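PDB 1UB7: 3-oxoacyl-[acyl-carrier protein] synthase from Thermus thermophilus, which probably catalyses the first condensation step of fatty acid synthesis, joining an acetyl unit from acetyl-CoA to malonyl-ACP to give 3-oxobutanoyl-ACP. Local coordinates for residues V244-N249 with V304-G309; G136-S141 with T277-I282; A74-T79 with Q130-V135; A9-R14 with I282-K287. All coordinates share one frame; numbering follows the deposited sequence.

Overall arrangement
From the N terminus, the chain opens contact 4 at the end of strand 3-10, outermost in its sheet within the chain, and closes it only at helix 281-292. Contacts 3 and 2 both nest inside this loop: contact 3 runs from strand 72-78 to 131-138 and closes before contact 2 opens at the end of that strand. Contact 1 opens at 244-249, before contacts 2 (277-282) and 4 (282-287) close; it closes last, at 304-309, and so crosses both. Contacts 2, 3 and 4 reach the five-stranded sheet, contact 1 the four-stranded one. Helix 281-292, with the turn before it, runs between the sheets, touching strands 3-10 and 131-138 of one and the strands of contact 1 in the other.

Contact 1 (V244-N249 with V304-G309); sequences VPHQAN and VSFGAG
H246 sets its ND1 over one face of the F306 ring, 3.8 Å above the plane and displaced toward the rim, with the two rings inclined obliquely at 57°. The same ND1 gives a weak, bent hydrogen bond to F306 O at 3.3 Å, so ring and carbonyl of one residue meet a single nitrogen. F306 CG lies between its backbone N and carbonyl carbon (chi1 60°), which carries the ring across to segment 244-249, where CZ meets A248 CB at 3.4 Å. That methyl also rests against one face of the imidazole, near its rim. S305 OG comes to 3.4 Å from H246 CB. An alanine at F306 would probably open a gap beside the A248 methyl and H246 ND1, leaving the imidazole less firmly packed on that side.

Behind these groups run two parallel strand ends. V304 N bonds V244 O at 3.2 Å, V304 O receives a weak bond from H246 N, and P245 CB packs on V304 CG1 at 3.9 Å. The far nitrogen of the imidazole, NE2, is hydrogen-bonded to N276 OD1; both residues are predicted to be catalytic. Helix 211-233 covers the face bearing P245, V304 and F306, with M222, T226 and F217 against them, while helix 281-292 packs on V244 through A285 and L286 and on S305 through I282.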
loop_
_atom_site.group_PDB
_atom_site.type_symbol
_atom_site.label_atom_id
_atom_site.label_comp_id
_atom_site.label_asym_id
_atom_site.label_seq_id
_atom_site.Cartn_x
_atom_site.Cartn_y
_atom_site.Cartn_z
ATOM N N VAL A 244 -5.321 -22.609 6.647
ATOM C CA VAL A 244 -4.491 -22.270 5.507
ATOM C C VAL A 244 -3.481 -21.247 5.965
ATOM O O VAL A 244 -3.794 -20.067 6.158
ATOM C CB VAL A 244 -5.334 -21.699 4.357
ATOM C CG1 VAL A 244 -4.526 -21.710 3.067
ATOM C CG2 VAL A 244 -6.614 -22.511 4.204
ATOM N N PRO A 245 -2.247 -21.706 6.185
ATOM C CA PRO A 245 -1.165 -20.836 6.637
ATOM C C PRO A 245 -0.281 -20.350 5.510
ATOM O O PRO A 245 -0.315 -20.884 4.406
ATOM C CB PRO A 245 -0.388 -21.744 7.572
ATOM C CG PRO A 245 -0.421 -23.045 6.795
ATOM C CD PRO A 245 -1.894 -23.127 6.399
ATOM N N HIS A 246 0.515 -19.331 5.807
ATOM C CA HIS A 246 1.465 -18.816 4.844
ATOM C C HIS A 246 2.353 -20.029 4.539
ATOM O O HIS A 246 2.718 -20.766 5.447
ATOM C CB HIS A 246 2.302 -17.711 5.492
ATOM C CG HIS A 246 3.411 -17.204 4.625
ATOM N ND1 HIS A 246 4.530 -16.581 5.137
ATOM C CD2 HIS A 246 3.568 -17.212 3.280
ATOM C CE1 HIS A 246 5.328 -16.229 4.145
ATOM N NE2 HIS A 246 4.767 -16.600 3.008
ATOM N N GLN A 247 2.684 -20.247 3.275
ATOM C CA GLN A 247 3.532 -21.379 2.905
ATOM C C GLN A 247 4.985 -20.944 2.836
ATOM O O GLN A 247 5.535 -20.775 1.753
ATOM C CB GLN A 247 3.118 -21.945 1.545
ATOM C CG GLN A 247 1.670 -22.388 1.475
ATOM C CD GLN A 247 1.386 -23.589 2.347
ATOM O OE1 GLN A 247 1.900 -24.680 2.102
ATOM N NE2 GLN A 247 0.562 -23.397 3.371
ATOM N N ALA A 248 5.608 -20.766 3.994
ATOM C CA ALA A 248 7.003 -20.347 4.039
ATOM C C ALA A 248 7.951 -21.509 4.349
ATOM O O ALA A 248 9.002 -21.659 3.721
ATOM C CB ALA A 248 7.174 -19.249 5.079
ATOM N N ASN A 249 7.564 -22.329 5.320
ATOM C CA ASN A 249 8.377 -23.456 5.745
ATOM C C ASN A 249 7.526 -24.564 6.371
ATOM O O ASN A 249 6.696 -24.316 7.252
ATOM C CB ASN A 249 9.434 -22.960 6.739
ATOM C CG ASN A 249 10.208 -24.086 7.381
ATOM O OD1 ASN A 249 9.721 -24.752 8.297
ATOM N ND2 ASN A 249 11.424 -24.312 6.897
ATOM N N VAL A 304 -3.793 -17.472 8.027
ATOM C CA VAL A 304 -2.849 -16.893 8.953
ATOM C C VAL A 304 -1.510 -16.720 8.248
ATOM O O VAL A 304 -1.118 -17.565 7.444
ATOM C CB VAL A 304 -2.697 -17.799 10.222
ATOM C CG1 VAL A 304 -2.178 -19.179 9.831
ATOM C CG2 VAL A 304 -1.759 -17.147 11.231
ATOM N N SER A 305 -0.816 -15.615 8.536
ATOM C CA SER A 305 0.480 -15.345 7.913
ATOM C C SER A 305 1.377 -14.465 8.786
ATOM O O SER A 305 0.907 -13.736 9.657
ATOM C CB SER A 305 0.288 -14.690 6.535
ATOM O OG SER A 305 1.536 -14.397 5.914
ATOM N N PHE A 306 2.674 -14.553 8.531
ATOM C CA PHE A 306 3.693 -13.813 9.265
ATOM C C PHE A 306 4.693 -13.370 8.213
ATOM O O PHE A 306 4.724 -13.941 7.127
ATOM C CB PHE A 306 4.420 -14.743 10.241
ATOM C CG PHE A 306 5.123 -15.898 9.558
ATOM C CD1 PHE A 306 4.445 -17.094 9.294
ATOM C CD2 PHE A 306 6.444 -15.767 9.113
ATOM C CE1 PHE A 306 5.072 -18.147 8.591
ATOM C CE2 PHE A 306 7.079 -16.811 8.407
ATOM C CZ PHE A 306 6.389 -18.001 8.147
ATOM N N GLY A 307 5.526 -12.385 8.531
ATOM C CA GLY A 307 6.506 -11.945 7.557
ATOM C C GLY A 307 7.273 -10.700 7.947
ATOM O O GLY A 307 7.264 -10.285 9.120
ATOM N N ALA A 308 7.928 -10.095 6.955
ATOM C CA ALA A 308 8.720 -8.886 7.184
ATOM C C ALA A 308 7.859 -7.763 7.743
ATOM O O ALA A 308 6.662 -7.636 7.422
ATOM C CB ALA A 308 9.389 -8.433 5.899
ATOM N N GLY A 309 8.492 -6.950 8.584
ATOM C CA GLY A 309 7.823 -5.828 9.209
ATOM C C GLY A 309 8.474 -5.503 10.538
ATOM O O GLY A 309 9.132 -4.470 10.657
#

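Contact 2 (G136-S141 with T277-I282); sequences GAEALS and TSTASI
G136 and A280 bring their CA atoms to 4.5 Å, after which the backbones diverge until the CA atoms of E138 and T277 stand 6.4 Å apart. G136 has no side chain; a beta carbon there would collide with T279 O, so the turn can come this close, and A280 CB settles 3.4 Å from G136 O. The E138 side chain lies between the diverging backbones and bends at chi2 (-85°), folding the carboxylate back toward the turn, where S278 OG donates to the anti lone pair of OE2 at 2.8 Å. Behind that bond, S278 CB packs on E138 CG at 3.3 Å and meets L140 CD1 at 4.0 Å. T279 crosses E138 at about a right angle, its OG1 bonded to A78 O. The buried carboxylate has further partners: N80 ND2 at OE2 and T81 OG1 at OE1. An alanine at E138 would probably leave the hydroxyls of S278 and T81 and the N80 amide without their shared acceptor, and the turn less firmly placed. S278 N bonds OD1 of N276, a predicted catalytic residue, so E138 belongs to a shell behind it. The arrangement is consistent with an active-site loop of the thiolase-like fold, in which N276 shortly precedes helix 281-292.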
loop_
_atom_site.group_PDB
_atom_site.type_symbol
_atom_site.label_atom_id
_atom_site.label_comp_id
_atom_site.label_asym_id
_atom_site.label_seq_id
_atom_site.Cartn_x
_atom_site.Cartn_y
_atom_site.Cartn_z
ATOM N N GLY A 136 -2.728 -10.912 -4.543
ATOM C CA GLY A 136 -1.499 -11.201 -3.821
ATOM C C GLY A 136 -0.545 -11.644 -4.917
ATOM O O GLY A 136 -0.750 -12.703 -5.500
ATOM N N ALA A 137 0.470 -10.840 -5.231
ATOM C CA ALA A 137 1.409 -11.187 -6.302
ATOM C C ALA A 137 2.854 -10.786 -6.018
ATOM O O ALA A 137 3.139 -9.630 -5.685
ATOM C CB ALA A 137 0.948 -10.556 -7.622
ATOM N N GLU A 138 3.761 -11.751 -6.199
ATOM C CA GLU A 138 5.200 -11.575 -5.942
ATOM C C GLU A 138 6.136 -12.188 -6.970
ATOM O O GLU A 138 5.965 -13.334 -7.359
ATOM C CB GLU A 138 5.568 -12.186 -4.590
ATOM C CG GLU A 138 5.019 -11.450 -3.397
ATOM C CD GLU A 138 5.905 -10.305 -2.967
ATOM O OE1 GLU A 138 6.400 -9.562 -3.840
ATOM O OE2 GLU A 138 6.099 -10.145 -1.746
ATOM N N ALA A 139 7.137 -11.424 -7.389
ATOM C CA ALA A 139 8.145 -11.919 -8.325
ATOM C C ALA A 139 9.463 -11.828 -7.553
ATOM O O ALA A 139 10.325 -11.016 -7.867
ATOM C CB ALA A 139 8.203 -11.044 -9.569
ATOM N N LEU A 140 9.605 -12.657 -6.529
ATOM C CA LEU A 140 10.803 -12.629 -5.704
ATOM C C LEU A 140 12.066 -12.964 -6.470
ATOM O O LEU A 140 13.145 -12.489 -6.128
ATOM C CB LEU A 140 10.630 -13.567 -4.516
ATOM C CG LEU A 140 9.538 -13.009 -3.598
ATOM C CD1 LEU A 140 9.007 -14.090 -2.655
ATOM C CD2 LEU A 140 10.106 -11.801 -2.845
ATOM N N SER A 141 11.928 -13.758 -7.523
ATOM C CA SER A 141 13.082 -14.139 -8.323
ATOM C C SER A 141 13.751 -12.932 -8.955
ATOM O O SER A 141 14.753 -13.070 -9.643
ATOM C CB SER A 141 12.667 -15.119 -9.421
ATOM O OG SER A 141 11.859 -14.490 -10.389
ATOM N N THR A 277 5.788 -18.200 -1.915
ATOM C CA THR A 277 5.324 -17.202 -2.880
ATOM C C THR A 277 4.805 -15.944 -2.207
ATOM O O THR A 277 4.064 -15.172 -2.804
ATOM C CB THR A 277 4.205 -17.735 -3.757
ATOM O OG1 THR A 277 3.087 -18.091 -2.931
ATOM C CG2 THR A 277 4.695 -18.927 -4.553
ATOM N N SER A 278 5.173 -15.760 -0.950
ATOM C CA SER A 278 4.797 -14.570 -0.217
ATOM C C SER A 278 3.300 -14.300 -0.214
ATOM O O SER A 278 2.511 -15.160 0.161
ATOM C CB SER A 278 5.544 -13.380 -0.810
ATOM O OG SER A 278 5.314 -12.212 -0.056
ATOM N N THR A 279 2.912 -13.098 -0.623
ATOM C CA THR A 279 1.495 -12.726 -0.647
ATOM C C THR A 279 0.595 -13.651 -1.472
ATOM O O THR A 279 -0.597 -13.752 -1.193
ATOM C CB THR A 279 1.303 -11.273 -1.158
ATOM O OG1 THR A 279 1.956 -11.111 -2.427
ATOM C CG2 THR A 279 1.876 -10.278 -0.156
ATOM N N ALA A 280 1.152 -14.328 -2.477
ATOM C CA ALA A 280 0.361 -15.236 -3.312
ATOM C C ALA A 280 0.148 -16.589 -2.658
ATOM O O ALA A 280 -0.679 -17.388 -3.093
ATOM C CB ALA A 280 1.041 -15.433 -4.668
ATOM N N SER A 281 0.895 -16.827 -1.593
ATOM C CA SER A 281 0.880 -18.094 -0.887
ATOM C C SER A 281 -0.496 -18.646 -0.523
ATOM O O SER A 281 -0.873 -19.753 -0.927
ATOM C CB SER A 281 1.737 -17.947 0.365
ATOM O OG SER A 281 2.089 -19.206 0.878
ATOM N N ILE A 282 -1.242 -17.878 0.255
ATOM C CA ILE A 282 -2.553 -18.310 0.689
ATOM C C ILE A 282 -3.565 -18.425 -0.451
ATOM O O ILE A 282 -4.336 -19.390 -0.508
ATOM C CB ILE A 282 -3.039 -17.383 1.813
ATOM C CG1 ILE A 282 -2.104 -17.575 3.017
ATOM C CG2 ILE A 282 -4.484 -17.670 2.151
ATOM C CD1 ILE A 282 -2.336 -16.638 4.175
#

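Contact 3 (A74-T79 with Q130-V135); sequences AVIVAT and QKVLAV
V135 O receives the A78 N-H at 2.6 Å, the shortest bond between the two strands, while the CA-H of V77 and the A78 methyl also lie against it. One step back along the strands, V135 N gives I76 O a bond of 2.8 Å. L133 then uses both of its backbone groups, its N donating to A74 O at 2.7 Å and its O accepting from I76 N at 2.9 Å.

L133 thus bonds to A74 and I76, and I76 to L133 and V135: each reaches two different residues of its neighbour, the pattern of parallel strands, here 18° apart in direction. They are neighbours within the five-stranded sheet: strand 72-78 lies between 131-138 and 102-107, and the chain passes from 102-107 through helix 112-125 to 131-138, a beta-alpha-beta crossover that passes over strand 72-78.

On one face, V75 and L133 lie side by side and point the same way; L133 CG, anti to its backbone N (chi1 176°), carries CD2 to within 4.1 Å of V75 CG1. V77 and V135 repeat the arrangement, with V77 CG2 4.0 Å from V135 CB. Helices 50-64 and 89-96 pack on this face, V58 and L61 touching L133, and A90 touching both V75 and V77. On the other face the I76 and V132 side chains meet at an oblique angle, CD1 to CG1 at 4.0 Å, and V132 CG2 touches the A74 methyl. Helix 112-125 covers that side, with A116 against I76 and A120 against V132, and sends W113 NE1 to a hydrogen bond with A134 O.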
loop_
_atom_site.group_PDB
_atom_site.type_symbol
_atom_site.label_atom_id
_atom_site.label_comp_id
_atom_site.label_asym_id
_atom_site.label_seq_id
_atom_site.Cartn_x
_atom_site.Cartn_y
_atom_site.Cartn_z
ATOM N N ALA A 74 -12.676 -1.413 -6.908
ATOM C CA ALA A 74 -11.349 -1.204 -6.350
ATOM C C ALA A 74 -10.406 -2.361 -6.538
ATOM O O ALA A 74 -10.783 -3.526 -6.394
ATOM C CB ALA A 74 -11.446 -0.867 -4.845
ATOM N N VAL A 75 -9.163 -2.023 -6.846
ATOM C CA VAL A 75 -8.145 -3.030 -7.005
ATOM C C VAL A 75 -7.023 -2.734 -6.027
ATOM O O VAL A 75 -6.463 -1.632 -6.014
ATOM C CB VAL A 75 -7.571 -3.039 -8.419
ATOM C CG1 VAL A 75 -6.595 -4.209 -8.579
ATOM C CG2 VAL A 75 -8.699 -3.119 -9.409
ATOM N N ILE A 76 -6.734 -3.712 -5.177
ATOM C CA ILE A 76 -5.655 -3.600 -4.220
ATOM C C ILE A 76 -4.675 -4.719 -4.539
ATOM O O ILE A 76 -5.059 -5.900 -4.553
ATOM C CB ILE A 76 -6.113 -3.840 -2.782
ATOM C CG1 ILE A 76 -7.160 -2.810 -2.350
ATOM C CG2 ILE A 76 -4.905 -3.758 -1.872
ATOM C CD1 ILE A 76 -7.758 -3.097 -0.927
ATOM N N VAL A 77 -3.427 -4.365 -4.814
ATOM C CA VAL A 77 -2.429 -5.395 -5.085
ATOM C C VAL A 77 -1.474 -5.510 -3.897
ATOM O O VAL A 77 -0.707 -4.590 -3.605
ATOM C CB VAL A 77 -1.600 -5.085 -6.356
ATOM C CG1 VAL A 77 -0.376 -5.994 -6.415
ATOM C CG2 VAL A 77 -2.462 -5.304 -7.618
ATOM N N ALA A 78 -1.538 -6.618 -3.180
ATOM C CA ALA A 78 -0.618 -6.802 -2.067
ATOM C C ALA A 78 0.632 -7.404 -2.683
ATOM O O ALA A 78 0.592 -8.509 -3.234
ATOM C CB ALA A 78 -1.202 -7.738 -1.037
ATOM N N THR A 79 1.725 -6.658 -2.625
ATOM C CA THR A 79 2.990 -7.114 -3.182
ATOM C C THR A 79 4.127 -6.408 -2.476
ATOM O O THR A 79 3.908 -5.430 -1.760
ATOM C CB THR A 79 3.090 -6.791 -4.696
ATOM O OG1 THR A 79 4.291 -7.369 -5.234
ATOM C CG2 THR A 79 3.102 -5.265 -4.926
ATOM N N GLN A 130 -18.298 -1.537 -3.846
ATOM C CA GLN A 130 -19.295 -2.611 -3.877
ATOM C C GLN A 130 -18.556 -3.939 -3.779
ATOM O O GLN A 130 -18.932 -4.821 -3.011
ATOM C CB GLN A 130 -20.085 -2.574 -5.189
ATOM C CG GLN A 130 -20.959 -3.803 -5.396
ATOM C CD GLN A 130 -21.578 -3.895 -6.797
ATOM O OE1 GLN A 130 -22.227 -4.892 -7.125
ATOM N NE2 GLN A 130 -21.378 -2.860 -7.622
ATOM N N LYS A 131 -17.501 -4.063 -4.580
ATOM C CA LYS A 131 -16.670 -5.251 -4.604
ATOM C C LYS A 131 -15.241 -4.776 -4.760
ATOM O O LYS A 131 -14.992 -3.702 -5.306
ATOM C CB LYS A 131 -17.032 -6.150 -5.783
ATOM C CG LYS A 131 -18.396 -6.816 -5.701
ATOM C CD LYS A 131 -18.708 -7.469 -7.043
ATOM C CE LYS A 131 -19.973 -8.320 -7.026
ATOM N NZ LYS A 131 -20.230 -8.842 -8.406
ATOM N N VAL A 132 -14.305 -5.581 -4.279
ATOM C CA VAL A 132 -12.902 -5.233 -4.355
ATOM C C VAL A 132 -12.095 -6.395 -4.883
ATOM O O VAL A 132 -12.290 -7.520 -4.445
ATOM C CB VAL A 132 -12.329 -4.874 -2.951
ATOM C CG1 VAL A 132 -10.848 -4.527 -3.065
ATOM C CG2 VAL A 132 -13.073 -3.707 -2.372
ATOM N N LEU A 133 -11.195 -6.122 -5.823
ATOM C CA LEU A 133 -10.333 -7.165 -6.359
ATOM C C LEU A 133 -9.060 -7.111 -5.531
ATOM O O LEU A 133 -8.299 -6.160 -5.640
ATOM C CB LEU A 133 -9.998 -6.921 -7.842
ATOM C CG LEU A 133 -9.016 -7.915 -8.506
ATOM C CD1 LEU A 133 -9.607 -9.331 -8.535
ATOM C CD2 LEU A 133 -8.707 -7.467 -9.919
ATOM N N ALA A 134 -8.844 -8.122 -4.695
ATOM C CA ALA A 134 -7.664 -8.183 -3.840
ATOM C C ALA A 134 -6.640 -9.174 -4.416
ATOM O O ALA A 134 -6.873 -10.382 -4.453
ATOM C CB ALA A 134 -8.082 -8.593 -2.421
ATOM N N VAL A 135 -5.499 -8.662 -4.859
ATOM C CA VAL A 135 -4.486 -9.515 -5.468
ATOM C C VAL A 135 -3.231 -9.681 -4.611
ATOM O O VAL A 135 -2.749 -8.723 -4.014
ATOM C CB VAL A 135 -4.057 -8.942 -6.838
ATOM C CG1 VAL A 135 -2.917 -9.760 -7.423
ATOM C CG2 VAL A 135 -5.244 -8.890 -7.780
#

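Contact 4 (A9-R14 with I282-K287); sequences AYVPER and IPLALK
A9 and L284 meet methyl to methyl, A9 CB standing 3.5 Å from L284 CD2. The leucine places CG anti to its carbonyl carbon (chi1 -82°), which swings the isobutyl end off the helix flank and over the end of strand 3-10. CD2 carries most of this contact: besides the alanine it reaches Y10 O and, at 3.8 Å, V11 CG1. V11 meets the leucine at an oblique angle, and its CG1 sits across the fork of the branch, since L284 CD1 is 3.9 Å away as well.

One helical turn on, K287 takes a different shape. Its CG is anti to the backbone N (chi1 178°) and the rest of the chain is fully extended, so that it runs alongside A9, with CD 3.9 Å from A9 CB. The chain ends at the A9 carbonyl, where NZ has a weak hydrogen bond to A9 O at 3.4 Å. Its stronger partner is D60 OD2 of helix 50-64, in a salt bridge that links the two helices past the end of strand 3-10; that same oxygen accepts A9 N. Y10 turns the other way, its hydroxyl bonded to E48 OE2.

Strand 3-10 is the outermost strand of the five-stranded sheet within the chain. Helix 281-292 packs against the face of the sheet that A9 CB points to, with W113 of helix 112-125 against P283 and L286, while I282 and L286 reach L303 in strand 300-307 of the second sheet.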
loop_
_atom_site.group_PDB
_atom_site.type_symbol
_atom_site.label_atom_id
_atom_site.label_comp_id
_atom_site.label_asym_id
_atom_site.label_seq_id
_atom_site.Cartn_x
_atom_site.Cartn_y
_atom_site.Cartn_z
ATOM N N ALA A 9 -5.727 -18.169 -9.305
ATOM C CA ALA A 9 -4.295 -18.054 -9.002
ATOM C C ALA A 9 -3.457 -18.520 -10.174
ATOM O O ALA A 9 -3.971 -19.117 -11.111
ATOM C CB ALA A 9 -3.939 -18.846 -7.741
ATOM N N TYR A 10 -2.160 -18.253 -10.115
ATOM C CA TYR A 10 -1.259 -18.596 -11.208
ATOM C C TYR A 10 0.172 -18.721 -10.716
ATOM O O TYR A 10 0.566 -18.043 -9.770
ATOM C CB TYR A 10 -1.308 -17.477 -12.257
ATOM C CG TYR A 10 -0.216 -17.527 -13.317
ATOM C CD1 TYR A 10 -0.391 -18.253 -14.500
ATOM C CD2 TYR A 10 0.976 -16.808 -13.157
ATOM C CE1 TYR A 10 0.589 -18.252 -15.500
ATOM C CE2 TYR A 10 1.960 -16.800 -14.150
ATOM C CZ TYR A 10 1.755 -17.523 -15.317
ATOM O OH TYR A 10 2.695 -17.502 -16.316
ATOM N N VAL A 11 0.943 -19.605 -11.340
ATOM C CA VAL A 11 2.359 -19.735 -11.004
ATOM C C VAL A 11 3.048 -19.758 -12.332
ATOM O O VAL A 11 2.485 -20.215 -13.318
ATOM C CB VAL A 11 2.726 -21.036 -10.261
ATOM C CG1 VAL A 11 2.418 -20.901 -8.780
ATOM C CG2 VAL A 11 2.003 -22.216 -10.875
ATOM N N PRO A 12 4.267 -19.228 -12.396
ATOM C CA PRO A 12 4.938 -19.259 -13.694
ATOM C C PRO A 12 5.122 -20.713 -14.158
ATOM O O PRO A 12 5.098 -21.651 -13.354
ATOM C CB PRO A 12 6.262 -18.552 -13.414
ATOM C CG PRO A 12 5.915 -17.609 -12.316
ATOM C CD PRO A 12 5.041 -18.454 -11.415
ATOM N N GLU A 13 5.306 -20.870 -15.463
ATOM C CA GLU A 13 5.477 -22.161 -16.117
ATOM C C GLU A 13 6.804 -22.865 -15.802
ATOM O O GLU A 13 6.833 -24.070 -15.565
ATOM C CB GLU A 13 5.342 -21.942 -17.621
ATOM C CG GLU A 13 5.464 -23.165 -18.490
ATOM C CD GLU A 13 5.428 -22.800 -19.966
ATOM O OE1 GLU A 13 4.464 -22.122 -20.391
ATOM O OE2 GLU A 13 6.367 -23.183 -20.698
ATOM N N ARG A 14 7.895 -22.112 -15.792
ATOM C CA ARG A 14 9.211 -22.681 -15.523
ATOM C C ARG A 14 9.407 -23.193 -14.094
ATOM O O ARG A 14 9.270 -22.442 -13.122
ATOM C CB ARG A 14 10.291 -21.650 -15.861
ATOM C CG ARG A 14 11.704 -22.028 -15.455
ATOM C CD ARG A 14 12.668 -21.730 -16.604
ATOM N NE ARG A 14 13.999 -21.320 -16.152
ATOM C CZ ARG A 14 15.000 -20.994 -16.967
ATOM N NH1 ARG A 14 14.829 -21.033 -18.285
ATOM N NH2 ARG A 14 16.171 -20.613 -16.466
ATOM N N ILE A 282 -1.242 -17.878 0.255
ATOM C CA ILE A 282 -2.553 -18.310 0.689
ATOM C C ILE A 282 -3.565 -18.425 -0.451
ATOM O O ILE A 282 -4.336 -19.390 -0.508
ATOM C CB ILE A 282 -3.039 -17.383 1.813
ATOM C CG1 ILE A 282 -2.104 -17.575 3.017
ATOM C CG2 ILE A 282 -4.484 -17.670 2.151
ATOM C CD1 ILE A 282 -2.336 -16.638 4.175
ATOM N N PRO A 283 -3.595 -17.445 -1.372
ATOM C CA PRO A 283 -4.590 -17.653 -2.431
ATOM C C PRO A 283 -4.267 -18.883 -3.302
ATOM O O PRO A 283 -5.182 -19.568 -3.759
ATOM C CB PRO A 283 -4.586 -16.323 -3.197
ATOM C CG PRO A 283 -3.267 -15.651 -2.789
ATOM C CD PRO A 283 -3.125 -16.046 -1.345
ATOM N N LEU A 284 -2.980 -19.169 -3.520
ATOM C CA LEU A 284 -2.571 -20.353 -4.293
ATOM C C LEU A 284 -3.075 -21.614 -3.601
ATOM O O LEU A 284 -3.544 -22.544 -4.258
ATOM C CB LEU A 284 -1.043 -20.437 -4.411
ATOM C CG LEU A 284 -0.414 -19.586 -5.513
ATOM C CD1 LEU A 284 1.071 -19.530 -5.339
ATOM C CD2 LEU A 284 -0.786 -20.181 -6.893
ATOM N N ALA A 285 -2.971 -21.636 -2.273
ATOM C CA ALA A 285 -3.424 -22.768 -1.474
ATOM C C ALA A 285 -4.945 -22.896 -1.450
ATOM O O ALA A 285 -5.480 -23.996 -1.609
ATOM C CB ALA A 285 -2.887 -22.656 -0.036
ATOM N N LEU A 286 -5.647 -21.785 -1.244
ATOM C CA LEU A 286 -7.112 -21.835 -1.215
ATOM C C LEU A 286 -7.670 -22.414 -2.509
ATOM O O LEU A 286 -8.638 -23.184 -2.490
ATOM C CB LEU A 286 -7.701 -20.439 -1.012
ATOM C CG LEU A 286 -7.486 -19.829 0.364
ATOM C CD1 LEU A 286 -7.829 -18.356 0.320
ATOM C CD2 LEU A 286 -8.328 -20.567 1.381
ATOM N N LYS A 287 -7.056 -22.031 -3.628
ATOM C CA LYS A 287 -7.488 -22.496 -4.942
ATOM C C LYS A 287 -7.442 -24.019 -5.024
ATOM O O LYS A 287 -8.413 -24.643 -5.460
ATOM C CB LYS A 287 -6.614 -21.903 -6.054
ATOM C CG LYS A 287 -7.007 -22.405 -7.441
ATOM C CD LYS A 287 -5.961 -22.062 -8.491
ATOM C CE LYS A 287 -6.359 -22.603 -9.856
ATOM N NZ LYS A 287 -5.408 -22.144 -10.888
#